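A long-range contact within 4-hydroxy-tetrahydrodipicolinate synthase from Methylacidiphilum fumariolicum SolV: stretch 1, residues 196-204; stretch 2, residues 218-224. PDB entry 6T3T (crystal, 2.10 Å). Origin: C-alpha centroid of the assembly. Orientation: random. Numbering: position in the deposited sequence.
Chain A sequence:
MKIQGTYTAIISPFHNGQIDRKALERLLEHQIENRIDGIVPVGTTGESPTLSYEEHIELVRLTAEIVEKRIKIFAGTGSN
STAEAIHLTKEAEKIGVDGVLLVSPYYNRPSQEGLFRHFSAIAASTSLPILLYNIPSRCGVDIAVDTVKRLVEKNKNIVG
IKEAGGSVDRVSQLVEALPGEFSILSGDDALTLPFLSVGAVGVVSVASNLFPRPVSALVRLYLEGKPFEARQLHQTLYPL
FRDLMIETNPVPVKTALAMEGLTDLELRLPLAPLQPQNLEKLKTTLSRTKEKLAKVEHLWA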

ATOM      1  N   LEU A 196     -15.574 -14.006  13.102  1.00 15.93           N
ATOM      2  CA  LEU A 196     -16.440 -15.098  13.559  1.00 16.13           C
ATOM      3  C   LEU A 196     -17.263 -15.720  12.423  1.00 20.49           C
ATOM      4  O   LEU A 196     -17.439 -16.943  12.360  1.00 15.02           O
ATOM      5  CB  LEU A 196     -17.400 -14.551  14.626  1.00 22.27           C
ATOM      6  CG  LEU A 196     -17.036 -14.592  16.112  1.00 24.19           C
ATOM      7  CD1 LEU A 196     -15.562 -14.296  16.350  1.00 20.86           C
ATOM      8  CD2 LEU A 196     -17.906 -13.601  16.847  1.00 18.59           C
ATOM      9  N   SER A 197     -17.810 -14.884  11.533  1.00 21.01           N
ATOM     10  CA  SER A 197     -18.707 -15.387  10.494  1.00 17.14           C
ATOM     11  C   SER A 197     -18.002 -16.348   9.535  1.00 17.89           C
ATOM     12  O   SER A 197     -18.654 -17.187   8.900  1.00 16.88           O
ATOM     13  CB  SER A 197     -19.293 -14.221   9.699  1.00 21.06           C
ATOM     14  OG  SER A 197     -18.326 -13.737   8.780  1.00 16.38           O
ATOM     15  N   VAL A 198     -16.688 -16.236   9.386  1.00 13.91           N
ATOM     16  CA  VAL A 198     -15.980 -17.161   8.510  1.00 17.09           C
ATOM     17  C   VAL A 198     -15.094 -18.136   9.283  1.00 16.00           C
ATOM     18  O   VAL A 198     -14.262 -18.804   8.682  1.00 20.76           O
ATOM     19  CB  VAL A 198     -15.172 -16.399   7.448  1.00 18.43           C
ATOM     20  CG1 VAL A 198     -16.119 -15.635   6.557  1.00 16.40           C
ATOM     21  CG2 VAL A 198     -14.209 -15.426   8.102  1.00 16.23           C
ATOM     22  N   GLY A 199     -15.243 -18.233  10.610  1.00 20.30           N
ATOM     23  CA  GLY A 199     -14.645 -19.356  11.330  1.00 20.12           C
ATOM     24  C   GLY A 199     -13.757 -19.102  12.540  1.00 21.62           C
ATOM     25  O   GLY A 199     -13.362 -20.054  13.230  1.00 19.85           O
ATOM     26  N   ALA A 200     -13.493 -17.835  12.857  1.00 22.31           N
ATOM     27  CA  ALA A 200     -12.831 -17.517  14.110  1.00 14.55           C
ATOM     28  C   ALA A 200     -13.734 -17.908  15.275  1.00 19.37           C
ATOM     29  O   ALA A 200     -14.958 -18.010  15.134  1.00 16.11           O
ATOM     30  CB  ALA A 200     -12.478 -16.030  14.156  1.00 15.15           C
ATOM     31  N   VAL A 201     -13.119 -18.104  16.446  1.00 14.39           N
ATOM     32  CA  VAL A 201     -13.825 -18.627  17.606  1.00 15.29           C
ATOM     33  C   VAL A 201     -13.623 -17.742  18.828  1.00 14.51           C
ATOM     34  O   VAL A 201     -13.929 -18.151  19.947  1.00 19.62           O
ATOM     35  CB  VAL A 201     -13.416 -20.093  17.896  1.00 22.09           C
ATOM     36  CG1 VAL A 201     -13.916 -21.037  16.751  1.00 12.96           C
ATOM     37  CG2 VAL A 201     -11.884 -20.232  18.116  1.00 21.27           C
ATOM     38  N   GLY A 202     -13.099 -16.539  18.643  1.00 15.41           N
ATOM     39  CA  GLY A 202     -12.966 -15.635  19.763  1.00 14.17           C
ATOM     40  C   GLY A 202     -12.080 -14.455  19.418  1.00 17.17           C
ATOM     41  O   GLY A 202     -11.766 -14.198  18.248  1.00 14.49           O
ATOM     42  N   VAL A 203     -11.682 -13.742  20.465  1.00 16.18           N
ATOM     43  CA  VAL A 203     -10.977 -12.479  20.301  1.00 14.02           C
ATOM     44  C   VAL A 203      -9.980 -12.306  21.435  1.00 18.25           C
ATOM     45  O   VAL A 203     -10.256 -12.653  22.584  1.00 16.17           O
ATOM     46  CB  VAL A 203     -11.987 -11.306  20.236  1.00 17.37           C
ATOM     47  CG1 VAL A 203     -12.770 -11.172  21.568  1.00 13.70           C
ATOM     48  CG2 VAL A 203     -11.297 -10.036  19.839  1.00 14.19           C
ATOM     49  N   VAL A 204      -8.804 -11.797  21.100  1.00 14.44           N
ATOM     50  CA  VAL A 204      -7.932 -11.162  22.067  1.00 13.56           C
ATOM     51  C   VAL A 204      -8.207  -9.669  21.951  1.00 20.08           C
ATOM     52  O   VAL A 204      -7.802  -9.024  20.976  1.00 16.11           O
ATOM     53  CB  VAL A 204      -6.458 -11.493  21.814  1.00 18.43           C
ATOM     54  CG1 VAL A 204      -5.586 -10.837  22.893  1.00 17.24           C
ATOM     55  CG2 VAL A 204      -6.242 -13.012  21.784  1.00 11.75           C
TER
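Stretch 2, residues 218-224: LVRLYLE

How does stretch 2 lie on stretch 1? Residues 218-223 are the end of a helix, and Glu224 is the first residue to leave helical angles. Along the way, Leu223 N bonds to Val219 O at 3.0 Å and Glu224 N to Arg220 O at 2.9 Å. No hydrogen bond joins the stretches directly, so the contact rests on packing and one water.

What does the first turn bring to the contact? Leu218 stays at the margin, whereas Val219 points toward stretch 1 and touches several residues. Its CG2 lies 3.9 Å from Val203 CG1, on the strand, and its CG1 lies 4.0 Å from Gly202 CA, where no side chain intervenes. Leu196 CD2 comes within 4.1 Å of Val219 CA. Arg220 points away, and the end of Leu221 leads away too.

Where does the helix meet the earlier part of stretch 1? Tyr222 points toward it, placing CB 3.6 Å from Leu196 CD2 and OH 3.4 Å from Ser197 CB. One water bridges the two stretches, accepting from Tyr222 OH at 2.9 Å and donating to Ser197 O at 2.7 Å.

How does the contact finish? The side chain of Leu223 starts sideways but bends nearer, bringing CD1 to 3.7 Å from Val201 O. Glu224, exposed, is out of reach.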

ATOM      1  N   LEU A 218     -20.746 -10.312  22.870  1.00 17.88           N
ATOM      2  CA  LEU A 218     -20.728 -10.259  21.412  1.00 19.11           C
ATOM      3  C   LEU A 218     -20.267 -11.588  20.834  1.00 16.40           C
ATOM      4  O   LEU A 218     -20.892 -12.133  19.911  1.00 16.87           O
ATOM      5  CB  LEU A 218     -19.847  -9.102  20.940  1.00 20.40           C
ATOM      6  CG  LEU A 218     -19.931  -8.640  19.471  1.00 24.18           C
ATOM      7  CD1 LEU A 218     -19.500  -7.187  19.307  1.00 22.12           C
ATOM      8  CD2 LEU A 218     -19.045  -9.492  18.620  1.00 21.71           C
ATOM      9  N   VAL A 219     -19.183 -12.140  21.380  1.00 16.64           N
ATOM     10  CA  VAL A 219     -18.651 -13.390  20.848  1.00 18.99           C
ATOM     11  C   VAL A 219     -19.611 -14.547  21.131  1.00 16.11           C
ATOM     12  O   VAL A 219     -19.896 -15.367  20.252  1.00 15.90           O
ATOM     13  CB  VAL A 219     -17.244 -13.654  21.409  1.00 17.54           C
ATOM     14  CG1 VAL A 219     -16.753 -15.061  21.014  1.00 12.20           C
ATOM     15  CG2 VAL A 219     -16.292 -12.601  20.879  1.00 15.47           C
ATOM     16  N   ARG A 220     -20.111 -14.635  22.371  1.00 17.00           N
ATOM     17  CA  ARG A 220     -21.030 -15.709  22.746  1.00 19.36           C
ATOM     18  C   ARG A 220     -22.286 -15.691  21.879  1.00 16.33           C
ATOM     19  O   ARG A 220     -22.725 -16.740  21.409  1.00 18.76           O
ATOM     20  CB  ARG A 220     -21.406 -15.601  24.229  1.00 18.47           C
ATOM     21  CG  ARG A 220     -20.317 -16.053  25.168  1.00 23.12           C
ATOM     22  CD  ARG A 220     -20.826 -16.172  26.602  1.00 27.03           C
ATOM     23  NE  ARG A 220     -21.167 -14.879  27.207  1.00 26.42           N
ATOM     24  CZ  ARG A 220     -20.280 -13.957  27.571  1.00 26.21           C
ATOM     25  NH1 ARG A 220     -18.980 -14.164  27.372  1.00 32.44           N
ATOM     26  NH2 ARG A 220     -20.683 -12.817  28.130  1.00 25.91           N
ATOM     27  N   LEU A 221     -22.868 -14.500  21.648  1.00 14.69           N
ATOM     28  CA  LEU A 221     -24.056 -14.385  20.802  1.00 18.23           C
ATOM     29  C   LEU A 221     -23.829 -15.019  19.439  1.00 19.65           C
ATOM     30  O   LEU A 221     -24.635 -15.833  18.976  1.00 20.25           O
ATOM     31  CB  LEU A 221     -24.457 -12.916  20.638  1.00 18.67           C
ATOM     32  CG  LEU A 221     -25.149 -12.351  21.888  1.00 17.67           C
ATOM     33  CD1 LEU A 221     -25.120 -10.822  21.916  1.00 17.08           C
ATOM     34  CD2 LEU A 221     -26.574 -12.890  22.008  1.00 23.03           C
ATOM     35  N   TYR A 222     -22.700 -14.722  18.808  1.00 20.62           N
ATOM     36  CA  TYR A 222     -22.481 -15.315  17.499  1.00 23.21           C
ATOM     37  C   TYR A 222     -22.273 -16.823  17.611  1.00 20.95           C
ATOM     38  O   TYR A 222     -22.853 -17.594  16.837  1.00 17.93           O
ATOM     39  CB  TYR A 222     -21.308 -14.636  16.763  1.00 23.39           C
ATOM     40  CG  TYR A 222     -21.473 -14.807  15.266  1.00 22.89           C
ATOM     41  CD1 TYR A 222     -22.249 -13.914  14.533  1.00 25.35           C
ATOM     42  CD2 TYR A 222     -20.941 -15.905  14.610  1.00 22.93           C
ATOM     43  CE1 TYR A 222     -22.454 -14.082  13.189  1.00 22.85           C
ATOM     44  CE2 TYR A 222     -21.130 -16.080  13.248  1.00 19.97           C
ATOM     45  CZ  TYR A 222     -21.901 -15.176  12.547  1.00 24.39           C
ATOM     46  OH  TYR A 222     -22.122 -15.338  11.192  1.00 19.59           O
ATOM     47  N   LEU A 223     -21.479 -17.268  18.586  1.00 20.03           N
ATOM     48  CA  LEU A 223     -21.157 -18.694  18.650  1.00 21.49           C
ATOM     49  C   LEU A 223     -22.378 -19.543  18.968  1.00 21.27           C
ATOM     50  O   LEU A 223     -22.395 -20.742  18.641  1.00 22.91           O
ATOM     51  CB  LEU A 223     -20.046 -18.949  19.666  1.00 18.84           C
ATOM     52  CG  LEU A 223     -18.699 -18.394  19.221  1.00 19.35           C
ATOM     53  CD1 LEU A 223     -17.634 -18.581  20.303  1.00 25.34           C
ATOM     54  CD2 LEU A 223     -18.289 -19.110  17.958  1.00 21.65           C
ATOM     55  N   GLU A 224     -23.394 -18.975  19.627  1.00 18.67           N
ATOM     56  CA  GLU A 224     -24.615 -19.728  19.890  1.00 16.72           C
ATOM     57  C   GLU A 224     -25.714 -19.506  18.831  1.00 20.15           C
ATOM     58  O   GLU A 224     -26.867 -19.897  19.054  1.00 22.92           O
ATOM     59  CB  GLU A 224     -25.104 -19.465  21.328  1.00 23.70           C
ATOM     60  CG  GLU A 224     -25.697 -18.138  21.671  1.00 25.61           C
ATOM     61  CD  GLU A 224     -25.515 -17.802  23.155  1.00 27.32           C
ATOM     62  OE1 GLU A 224     -24.626 -18.372  23.800  1.00 32.18           O
ATOM     63  OE2 GLU A 224     -26.269 -16.968  23.699  1.00 32.79           O
TER
HETATM   64  O   HOH W   1     -21.102 -17.647   9.863  1.00 18.62           O